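Long-range contacts in nicotinamide-nucleotide adenylyltransferase NadR family / Ribosylnicotinamide kinase (PDB 6GYE), which probably phosphorylates nicotinamide riboside and joins the resulting mononucleotide to an adenylyl group, turning the imported vitamin into NAD+: residues H178-V183 / G254-D259; T184-A189 / E292-I297; K339-D344 / Y359-D364. All blocks are in the same frame, centred on the assembly; numbering follows the deposited sequence.

Interaction 1 (H178-V183 / G254-D259). With NNR (Nicotinamide riboside), chain I; SO4 (sulfate ion), chain D.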
loop_
_atom_site.group_PDB
_atom_site.type_symbol
_atom_site.label_atom_id
_atom_site.label_comp_id
_atom_site.label_asym_id
_atom_site.label_seq_id
_atom_site.Cartn_x
_atom_site.Cartn_y
_atom_site.Cartn_z
ATOM N N HIS A 178 0.517 -0.406 -0.923
ATOM C CA HIS A 178 -0.853 -0.266 -1.406
ATOM C C HIS A 178 -1.343 -1.535 -2.089
ATOM O O HIS A 178 -2.528 -1.886 -1.981
ATOM C CB HIS A 178 -0.943 0.919 -2.365
ATOM C CG HIS A 178 -2.309 1.129 -2.937
ATOM N ND1 HIS A 178 -3.289 1.842 -2.277
ATOM C CD2 HIS A 178 -2.864 0.716 -4.103
ATOM C CE1 HIS A 178 -4.386 1.862 -3.016
ATOM N NE2 HIS A 178 -4.156 1.183 -4.125
ATOM N N PHE A 179 -0.464 -2.222 -2.821
ATOM C CA PHE A 179 -0.880 -3.377 -3.620
ATOM C C PHE A 179 -0.695 -4.696 -2.893
ATOM O O PHE A 179 -0.939 -5.757 -3.475
ATOM C CB PHE A 179 -0.116 -3.417 -4.942
ATOM C CG PHE A 179 -0.514 -2.335 -5.890
ATOM C CD1 PHE A 179 -1.692 -2.422 -6.602
ATOM C CD2 PHE A 179 0.272 -1.209 -6.038
ATOM C CE1 PHE A 179 -2.066 -1.408 -7.465
ATOM C CE2 PHE A 179 -0.101 -0.192 -6.894
ATOM C CZ PHE A 179 -1.262 -0.288 -7.607
ATOM N N SER A 180 -0.226 -4.652 -1.653
ATOM C CA SER A 180 0.098 -5.871 -0.936
ATOM C C SER A 180 -1.171 -6.623 -0.551
ATOM O O SER A 180 -2.186 -6.020 -0.196
ATOM C CB SER A 180 0.927 -5.537 0.305
ATOM O OG SER A 180 1.302 -6.737 0.919
ATOM N N LYS A 181 -1.124 -7.947 -0.670
ATOM C CA LYS A 181 -2.133 -8.805 -0.065
ATOM C C LYS A 181 -1.798 -9.049 1.406
ATOM O O LYS A 181 -0.629 -9.219 1.770
ATOM C CB LYS A 181 -2.205 -10.127 -0.825
ATOM C CG LYS A 181 -2.874 -10.032 -2.222
ATOM C CD LYS A 181 -4.362 -10.022 -2.108
ATOM C CE LYS A 181 -5.059 -10.050 -3.479
ATOM N NZ LYS A 181 -4.664 -8.849 -4.256
ATOM N N VAL A 182 -2.821 -9.101 2.251
ATOM C CA VAL A 182 -2.620 -9.191 3.699
ATOM C C VAL A 182 -3.525 -10.291 4.252
ATOM O O VAL A 182 -4.747 -10.246 4.070
ATOM C CB VAL A 182 -2.897 -7.843 4.395
ATOM C CG1 VAL A 182 -2.742 -7.949 5.922
ATOM C CG2 VAL A 182 -1.982 -6.739 3.842
ATOM N N VAL A 183 -2.921 -11.273 4.920
ATOM C CA VAL A 183 -3.621 -12.358 5.606
ATOM C C VAL A 183 -3.384 -12.198 7.098
ATOM O O VAL A 183 -2.230 -12.182 7.542
ATOM C CB VAL A 183 -3.102 -13.733 5.149
ATOM C CG1 VAL A 183 -3.847 -14.855 5.866
ATOM C CG2 VAL A 183 -3.176 -13.869 3.660
ATOM N N GLY A 254 4.685 -9.705 -1.987
ATOM C CA GLY A 254 3.347 -9.440 -2.477
ATOM C C GLY A 254 2.261 -9.938 -1.548
ATOM O O GLY A 254 1.091 -9.571 -1.698
ATOM N N ILE A 255 2.642 -10.750 -0.559
ATOM C CA ILE A 255 1.711 -11.304 0.420
ATOM C C ILE A 255 2.393 -11.280 1.783
ATOM O O ILE A 255 3.533 -11.738 1.905
ATOM C CB ILE A 255 1.323 -12.754 0.046
ATOM C CG1 ILE A 255 0.860 -12.827 -1.416
ATOM C CG2 ILE A 255 0.259 -13.301 1.013
ATOM C CD1 ILE A 255 0.372 -14.204 -1.876
ATOM N N VAL A 256 1.695 -10.787 2.822
ATOM C CA VAL A 256 2.234 -10.827 4.181
ATOM C C VAL A 256 1.225 -11.463 5.133
ATOM O O VAL A 256 0.011 -11.403 4.924
ATOM C CB VAL A 256 2.660 -9.434 4.705
ATOM C CG1 VAL A 256 3.492 -8.710 3.658
ATOM C CG2 VAL A 256 1.463 -8.627 5.090
ATOM N N PHE A 257 1.744 -12.080 6.190
ATOM C CA PHE A 257 0.934 -12.762 7.190
ATOM C C PHE A 257 1.076 -12.047 8.525
ATOM O O PHE A 257 2.191 -11.730 8.947
ATOM C CB PHE A 257 1.332 -14.231 7.318
ATOM C CG PHE A 257 0.978 -15.051 6.113
ATOM C CD1 PHE A 257 1.820 -15.087 4.998
ATOM C CD2 PHE A 257 -0.202 -15.775 6.085
ATOM C CE1 PHE A 257 1.490 -15.833 3.866
ATOM C CE2 PHE A 257 -0.544 -16.541 4.959
ATOM C CZ PHE A 257 0.309 -16.566 3.844
ATOM N N LEU A 258 -0.053 -11.762 9.162
ATOM C CA LEU A 258 -0.076 -11.002 10.404
ATOM C C LEU A 258 -0.596 -11.875 11.539
ATOM O O LEU A 258 -1.673 -12.467 11.428
ATOM C CB LEU A 258 -0.947 -9.751 10.255
ATOM C CG LEU A 258 -0.531 -8.780 9.149
ATOM C CD1 LEU A 258 -1.437 -7.547 9.205
ATOM C CD2 LEU A 258 0.969 -8.386 9.267
ATOM N N ASP A 259 0.149 -11.909 12.648
ATOM C CA ASP A 259 -0.239 -12.662 13.843
ATOM C C ASP A 259 -1.024 -11.722 14.757
ATOM O O ASP A 259 -0.455 -11.012 15.603
ATOM C CB ASP A 259 0.990 -13.236 14.543
ATOM C CG ASP A 259 0.632 -14.340 15.542
ATOM O OD1 ASP A 259 -0.574 -14.494 15.836
ATOM O OD2 ASP A 259 1.541 -15.068 16.007
HETATM O O2R NNR I . 1.884 0.530 7.396
HETATM C C2R NNR I . 0.668 0.417 6.644
HETATM C C3R NNR I . 0.321 1.693 5.888
HETATM O O3R NNR I . 1.278 2.740 6.098
HETATM C C4R NNR I . -1.041 2.132 6.402
HETATM C C5R NNR I . -2.065 2.189 5.277
HETATM O O5R NNR I . -3.340 2.562 5.811
HETATM O O4R NNR I . -1.464 1.189 7.391
HETATM C C1R NNR I . -0.497 0.154 7.587
HETATM N N1 NNR I . -1.094 -1.147 7.282
HETATM C C2 NNR I . -1.494 -1.941 8.284
HETATM C C6 NNR I . -1.232 -1.528 6.005
HETATM C C5 NNR I . -1.796 -2.759 5.687
HETATM C C4 NNR I . -2.219 -3.599 6.707
HETATM C C3 NNR I . -2.065 -3.182 8.022
HETATM C C7 NNR I . -2.509 -4.062 9.151
HETATM O O7 NNR I . -2.002 -3.925 10.252
HETATM N N7 NNR I . -3.452 -4.976 8.920
HETATM S S SO4 D . -1.570 3.349 0.772
HETATM O O1 SO4 D . -0.367 3.449 -0.035
HETATM O O2 SO4 D . -1.303 3.937 2.086
HETATM O O3 SO4 D . -2.669 4.080 0.158
HETATM O O4 SO4 D . -1.970 1.948 0.896
#
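Val183 carries CG1 anti to its backbone N (chi1 -180°) and Phe257 carries CG anti to its carbonyl carbon (chi1 -69°), and the two side chains run alongside each other in the same direction. Val183 CG1 thereby lies 3.8 Å from both CD2 and CE2 of Phe257. The beta-branched valine keeps its bulk close to the backbone, while the longer phenylalanine reaches Leu200 and Ala201 of helix 193-203 and Val366 of helix 358-370. On the other face of the sheet Val182 spreads its two methyls: CG2 rests against Val256 CG2 at 4.1 Å, and CG1 meets Leu258 CD1 at 3.6 Å. That same CD1 of Leu258 lies 3.3 Å from N7 of nicotinamide riboside, so Leu258 carries this apolar face to the ligand pocket, with Val182 packed behind it. The strands, 181-187 and 255-259, are parallel neighbours in the four-stranded sheet of a P-loop NTPase fold. Four backbone hydrogen bonds join them, among them Lys181 N to Gly254 O at 2.9 Å, the nearly straight Val183 N to Val256 O (175° at the hydrogen) and Leu258 N to Val183 O at 2.7 Å. Gly254 suits its place because at its backbone angles a CB would collide with the preceding carbonyl O. Ahead of the strand, His178 ND1 makes weak hydrogen bonds, both 3.4 Å, to O3 and O4 of a sulfate probably from the crystallisation liquor, while CD2 of this imidazole sits over the centre of the Phe179 ring. An alanine at His178 would probably cost the sulfate both bonds, Ile59 O a weak donor, and the Phe179 ring its imidazole neighbour. Asp259 holds Lys193 by a salt bridge and Thr194 by a hydrogen bond, both in a probable Walker A loop.

Interaction 2 (T184-A189 / E292-I297). With NNR (Nicotinamide riboside), chain I.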
loop_
_atom_site.group_PDB
_atom_site.type_symbol
_atom_site.label_atom_id
_atom_site.label_comp_id
_atom_site.label_asym_id
_atom_site.label_seq_id
_atom_site.Cartn_x
_atom_site.Cartn_y
_atom_site.Cartn_z
ATOM N N THR A 184 -4.460 -12.126 7.878
ATOM C CA THR A 184 -4.360 -11.953 9.322
ATOM C C THR A 184 -4.934 -13.174 10.023
ATOM O O THR A 184 -6.031 -13.626 9.685
ATOM C CB THR A 184 -5.098 -10.690 9.781
ATOM O OG1 THR A 184 -4.565 -9.545 9.106
ATOM C CG2 THR A 184 -4.932 -10.501 11.288
ATOM N N VAL A 185 -4.206 -13.700 10.997
ATOM C CA VAL A 185 -4.658 -14.856 11.767
ATOM C C VAL A 185 -5.155 -14.381 13.126
ATOM O O VAL A 185 -4.519 -13.547 13.778
ATOM C CB VAL A 185 -3.531 -15.897 11.918
ATOM C CG1 VAL A 185 -4.008 -17.059 12.753
ATOM C CG2 VAL A 185 -3.041 -16.364 10.547
ATOM N N MET A 186 -6.290 -14.909 13.557
ATOM C CA MET A 186 -6.944 -14.508 14.798
ATOM C C MET A 186 -7.368 -15.743 15.589
ATOM O O MET A 186 -7.783 -16.754 15.010
ATOM C CB MET A 186 -8.178 -13.618 14.514
ATOM C CG MET A 186 -7.887 -12.337 13.717
ATOM S SD MET A 186 -9.367 -11.286 13.588
ATOM C CE MET A 186 -8.749 -9.949 12.551
ATOM N N GLY A 187 -7.277 -15.663 16.908
ATOM C CA GLY A 187 -7.654 -16.785 17.745
ATOM C C GLY A 187 -7.227 -16.554 19.175
ATOM O O GLY A 187 -6.466 -15.632 19.485
ATOM N N SER A 188 -7.737 -17.416 20.053
ATOM C CA SER A 188 -7.377 -17.373 21.466
ATOM C C SER A 188 -5.901 -17.717 21.646
ATOM O O SER A 188 -5.233 -18.214 20.738
ATOM C CB SER A 188 -8.204 -18.372 22.272
ATOM O OG SER A 188 -9.580 -18.305 21.946
ATOM N N ALA A 189 -5.403 -17.485 22.853
ATOM C CA ALA A 189 -4.048 -17.900 23.186
ATOM C C ALA A 189 -3.948 -19.422 23.274
ATOM O O ALA A 189 -4.902 -20.109 23.658
ATOM C CB ALA A 189 -3.616 -17.277 24.505
ATOM N N GLU A 292 -6.396 -0.602 9.074
ATOM C CA GLU A 292 -6.025 -1.956 8.696
ATOM C C GLU A 292 -6.640 -2.326 7.354
ATOM O O GLU A 292 -7.786 -1.975 7.062
ATOM C CB GLU A 292 -6.458 -2.947 9.770
ATOM C CG GLU A 292 -5.797 -2.689 11.118
ATOM C CD GLU A 292 -6.100 -3.782 12.131
ATOM O OE1 GLU A 292 -6.751 -4.767 11.724
ATOM O OE2 GLU A 292 -5.683 -3.668 13.311
ATOM N N ARG A 293 -5.855 -3.008 6.528
ATOM C CA ARG A 293 -6.313 -3.533 5.249
ATOM C C ARG A 293 -6.112 -5.035 5.298
ATOM O O ARG A 293 -4.973 -5.499 5.318
ATOM C CB ARG A 293 -5.532 -2.932 4.078
ATOM C CG ARG A 293 -5.252 -1.457 4.161
ATOM C CD ARG A 293 -6.348 -0.665 3.510
ATOM N NE ARG A 293 -6.155 0.776 3.658
ATOM C CZ ARG A 293 -6.690 1.504 4.633
ATOM N NH1 ARG A 293 -7.443 0.920 5.557
ATOM N NH2 ARG A 293 -6.470 2.812 4.686
ATOM N N MET A 294 -7.197 -5.803 5.279
ATOM C CA MET A 294 -7.110 -7.257 5.322
ATOM C C MET A 294 -7.827 -7.861 4.127
ATOM O O MET A 294 -8.947 -7.459 3.796
ATOM C CB MET A 294 -7.690 -7.798 6.628
ATOM C CG MET A 294 -6.822 -7.421 7.822
ATOM S SD MET A 294 -7.541 -7.865 9.397
ATOM C CE MET A 294 -8.893 -6.704 9.508
ATOM N N ASP A 295 -7.178 -8.825 3.481
ATOM C CA ASP A 295 -7.800 -9.530 2.371
ATOM C C ASP A 295 -8.386 -10.855 2.804
ATOM O O ASP A 295 -9.395 -11.290 2.246
ATOM C CB ASP A 295 -6.784 -9.770 1.241
ATOM C CG ASP A 295 -6.232 -8.480 0.672
ATOM O OD1 ASP A 295 -6.941 -7.808 -0.108
ATOM O OD2 ASP A 295 -5.091 -8.111 1.026
ATOM N N LEU A 296 -7.798 -11.476 3.817
ATOM C CA LEU A 296 -8.229 -12.781 4.289
ATOM C C LEU A 296 -7.987 -12.824 5.785
ATOM O O LEU A 296 -6.898 -12.459 6.232
ATOM C CB LEU A 296 -7.453 -13.907 3.597
ATOM C CG LEU A 296 -7.670 -15.277 4.238
ATOM C CD1 LEU A 296 -9.141 -15.689 4.075
ATOM C CD2 LEU A 296 -6.724 -16.332 3.662
ATOM N N ILE A 297 -8.993 -13.259 6.541
ATOM C CA ILE A 297 -8.924 -13.379 7.989
ATOM C C ILE A 297 -9.138 -14.846 8.353
ATOM O O ILE A 297 -10.234 -15.392 8.161
ATOM C CB ILE A 297 -9.960 -12.479 8.675
ATOM C CG1 ILE A 297 -9.657 -11.006 8.369
ATOM C CG2 ILE A 297 -9.980 -12.718 10.191
ATOM C CD1 ILE A 297 -10.839 -10.061 8.654
HETATM O O2R NNR I . 1.884 0.530 7.396
HETATM C C2R NNR I . 0.668 0.417 6.644
HETATM C C3R NNR I . 0.321 1.693 5.888
HETATM O O3R NNR I . 1.278 2.740 6.098
HETATM C C4R NNR I . -1.041 2.132 6.402
HETATM C C5R NNR I . -2.065 2.189 5.277
HETATM O O5R NNR I . -3.340 2.562 5.811
HETATM O O4R NNR I . -1.464 1.189 7.391
HETATM C C1R NNR I . -0.497 0.154 7.587
HETATM N N1 NNR I . -1.094 -1.147 7.282
HETATM C C2 NNR I . -1.494 -1.941 8.284
HETATM C C6 NNR I . -1.232 -1.528 6.005
HETATM C C5 NNR I . -1.796 -2.759 5.687
HETATM C C4 NNR I . -2.219 -3.599 6.707
HETATM C C3 NNR I . -2.065 -3.182 8.022
HETATM C C7 NNR I . -2.509 -4.062 9.151
HETATM O O7 NNR I . -2.002 -3.925 10.252
HETATM N N7 NNR I . -3.452 -4.976 8.920
#
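Thr184 and Met294 meet obliquely, the threonine OG1 lying 3.4 Å from both CG and SD of the methionine. This hydroxyl is buried here and has no hydrogen-bonding partner in the model. Met186 is extended (chi2 -174°), which puts SD 3.7 Å from Ile297 CG2, and its CE reaches the SD of Met294 tip to tip at 4.0 Å. Flexible, unbranched methionines suit a seam where they must lie against a branched isoleucine and each other. Behind these side chains the backbones form a short parallel bridge, with Thr184 N bonded to Leu296 O at 3.0 Å and Ile297 CA making a CA-H...O contact to Thr184 O. Farther back along 292-297 comes the nicotinamide riboside pocket. Glu292 packs its CB 3.7 Å from N7 of the ligand, while its OE2 is held by Ala262 N. O5R of the ligand lies over one face of the Arg293 guanidinium, 3.3 Å from NH2. Arg293 NH1 in turn bonds Ala290 O and gives a hydrogen bond of 3.3 Å to Glu292 O from above that carbonyl's plane. Strand 181-187 leads into the probable P-loop at Gly187, and it runs between two helices: Val185 packs on Val197 of helix 193-203, and Met186 on Leu327 and Leu331 of helix 320-333.

Interaction 3 (K339-D344 / Y359-D364); sequences KVVILD and YHHAID
The carbonyl O of Ile342 has His361 CE1 of the helix lying near it, 3.4 Å away and not bonded, and takes a weak hydrogen bond of 3.1 Å from the N of Asp344, a poorly ordered residue. The weak bond closes an inverse gamma turn centred on Leu343. Leu343 then puts CD2 over one face of the His361 imidazole, a CH-pi contact 3.9 Å from the ring centroid and 24° off its normal, displaced toward the rim. Val341 CG1 approaches the same ring obliquely, 3.6 Å from NE2. Strand 340-342 is an outermost strand of the parallel P-loop NTPase sheet, and helix 358-370, near the C terminus, packs against its end through these residues. With CG anti to the backbone N (chi1 -168°), His361 starts its side chain toward the strand, where CB already points. Histidine suits the site because it offers a flat face to leucine and a polar edge: ND1 is hydrogen-bonded to Asp345 OD2, an acid that may raise the basicity of the ring. Tyr355 stacks on the imidazole as well. The next residue, Ala362, has CB 4.0 Å from Leu343 CD2, its short side chain letting the helix approach, and Leu343 also touches Leu196 of helix 193-203.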
loop_
_atom_site.group_PDB
_atom_site.type_symbol
_atom_site.label_atom_id
_atom_site.label_comp_id
_atom_site.label_asym_id
_atom_site.label_seq_id
_atom_site.Cartn_x
_atom_site.Cartn_y
_atom_site.Cartn_z
ATOM N N LYS A 339 -14.600 -11.915 4.513
ATOM C CA LYS A 339 -13.186 -12.249 4.462
ATOM C C LYS A 339 -12.787 -13.306 5.483
ATOM O O LYS A 339 -11.610 -13.678 5.540
ATOM C CB LYS A 339 -12.355 -10.976 4.685
ATOM C CG LYS A 339 -12.570 -9.919 3.602
ATOM C CD LYS A 339 -11.899 -8.610 3.990
ATOM C CE LYS A 339 -12.002 -7.577 2.871
ATOM N NZ LYS A 339 -11.392 -6.299 3.331
ATOM N N VAL A 340 -13.726 -13.807 6.282
ATOM C CA VAL A 340 -13.403 -14.707 7.384
ATOM C C VAL A 340 -13.541 -16.156 6.930
ATOM O O VAL A 340 -14.582 -16.561 6.407
ATOM C CB VAL A 340 -14.307 -14.442 8.598
ATOM C CG1 VAL A 340 -14.092 -15.518 9.640
ATOM C CG2 VAL A 340 -14.037 -13.076 9.208
ATOM N N VAL A 341 -12.495 -16.938 7.156
ATOM C CA VAL A 341 -12.524 -18.384 7.018
ATOM C C VAL A 341 -12.207 -18.972 8.384
ATOM O O VAL A 341 -11.185 -18.632 8.991
ATOM C CB VAL A 341 -11.518 -18.874 5.964
ATOM C CG1 VAL A 341 -11.434 -20.396 5.978
ATOM C CG2 VAL A 341 -11.898 -18.333 4.573
ATOM N N ILE A 342 -13.088 -19.836 8.875
ATOM C CA ILE A 342 -12.941 -20.461 10.179
ATOM C C ILE A 342 -12.281 -21.822 9.993
ATOM O O ILE A 342 -12.757 -22.648 9.201
ATOM C CB ILE A 342 -14.305 -20.596 10.866
ATOM C CG1 ILE A 342 -14.907 -19.210 11.045
ATOM C CG2 ILE A 342 -14.153 -21.320 12.191
ATOM C CD1 ILE A 342 -16.151 -19.208 11.869
ATOM N N LEU A 343 -11.180 -22.058 10.709
ATOM C CA LEU A 343 -10.404 -23.292 10.545
ATOM C C LEU A 343 -10.889 -24.363 11.525
ATOM O O LEU A 343 -10.218 -24.746 12.482
ATOM C CB LEU A 343 -8.923 -22.997 10.711
ATOM C CG LEU A 343 -8.381 -21.960 9.725
ATOM C CD1 LEU A 343 -6.976 -21.559 10.109
ATOM C CD2 LEU A 343 -8.413 -22.527 8.303
ATOM N N ASP A 344 -12.063 -24.905 11.215
ATOM C CA ASP A 344 -12.710 -25.905 12.063
ATOM C C ASP A 344 -12.529 -27.309 11.478
ATOM O O ASP A 344 -13.443 -27.925 10.930
ATOM C CB ASP A 344 -14.184 -25.549 12.249
ATOM C CG ASP A 344 -14.915 -25.366 10.924
ATOM O OD1 ASP A 344 -14.283 -25.519 9.846
ATOM O OD2 ASP A 344 -16.119 -25.040 10.962
ATOM N N TYR A 359 -3.801 -26.822 8.693
ATOM C CA TYR A 359 -2.858 -26.208 7.762
ATOM C C TYR A 359 -3.308 -26.383 6.308
ATOM O O TYR A 359 -3.230 -25.437 5.507
ATOM C CB TYR A 359 -1.450 -26.777 7.978
ATOM C CG TYR A 359 -0.496 -26.296 6.919
ATOM C CD1 TYR A 359 0.149 -25.072 7.033
ATOM C CD2 TYR A 359 -0.286 -27.049 5.771
ATOM C CE1 TYR A 359 0.996 -24.619 6.031
ATOM C CE2 TYR A 359 0.524 -26.611 4.775
ATOM C CZ TYR A 359 1.169 -25.404 4.898
ATOM O OH TYR A 359 1.989 -25.013 3.871
ATOM N N HIS A 360 -3.770 -27.588 5.939
ATOM C CA HIS A 360 -4.300 -27.784 4.590
ATOM C C HIS A 360 -5.424 -26.805 4.296
ATOM O O HIS A 360 -5.451 -26.176 3.227
ATOM C CB HIS A 360 -4.804 -29.215 4.397
ATOM C CG HIS A 360 -3.715 -30.220 4.254
ATOM N ND1 HIS A 360 -2.858 -30.540 5.289
ATOM C CD2 HIS A 360 -3.340 -30.988 3.203
ATOM C CE1 HIS A 360 -1.996 -31.455 4.877
ATOM N NE2 HIS A 360 -2.270 -31.747 3.618
ATOM N N HIS A 361 -6.352 -26.650 5.247
ATOM C CA HIS A 361 -7.471 -25.731 5.045
ATOM C C HIS A 361 -6.980 -24.307 4.814
ATOM O O HIS A 361 -7.417 -23.633 3.877
ATOM C CB HIS A 361 -8.409 -25.782 6.251
ATOM C CG HIS A 361 -9.722 -25.093 6.026
ATOM N ND1 HIS A 361 -10.773 -25.173 6.920
ATOM C CD2 HIS A 361 -10.164 -24.331 4.996
ATOM C CE1 HIS A 361 -11.796 -24.482 6.455
ATOM N NE2 HIS A 361 -11.456 -23.965 5.286
ATOM N N ALA A 362 -6.059 -23.839 5.661
ATOM C CA ALA A 362 -5.606 -22.453 5.596
ATOM C C ALA A 362 -4.812 -22.171 4.323
ATOM O O ALA A 362 -4.988 -21.118 3.702
ATOM C CB ALA A 362 -4.767 -22.118 6.834
ATOM N N ILE A 363 -3.892 -23.066 3.948
ATOM C CA ILE A 363 -3.070 -22.790 2.771
ATOM C C ILE A 363 -3.936 -22.817 1.513
ATOM O O ILE A 363 -3.691 -22.062 0.567
ATOM C CB ILE A 363 -1.868 -23.764 2.699
ATOM C CG1 ILE A 363 -0.790 -23.209 1.778
ATOM C CG2 ILE A 363 -2.289 -25.198 2.242
ATOM C CD1 ILE A 363 -0.090 -21.955 2.311
ATOM N N ASP A 364 -4.989 -23.636 1.500
ATOM C CA ASP A 364 -5.955 -23.576 0.406
ATOM C C ASP A 364 -6.723 -22.257 0.420
ATOM O O ASP A 364 -6.982 -21.670 -0.640
ATOM C CB ASP A 364 -6.914 -24.764 0.481
ATOM C CG ASP A 364 -7.726 -24.946 -0.798
ATOM O OD1 ASP A 364 -7.118 -24.928 -1.896
ATOM O OD2 ASP A 364 -8.965 -25.135 -0.704
#

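In the fold
From the N terminus, strand 181-187 serves first interaction 1 and then interaction 2. Interaction 1 closes a loop of 70 residues, rather more than half of it helix, bringing in strand 255-259; interaction 2 closes one of 102 residues, bringing in strand 296-300 on the other side of the shared strand. Because their segments alternate along the chain, the two contacts cross; probable hydrogen bonds Val182 N to Asp295 OD2 and Val185 N to Leu258 O join them, and both touch nicotinamide riboside. Interaction 3 follows in series and closes a short, partly unmodelled loop of 14 residues. Ile297 N and Lys339 O stitch strand 340-342 to interaction 2, while helix 358-370 runs back to touch Ile255 and Phe257 of interaction 1.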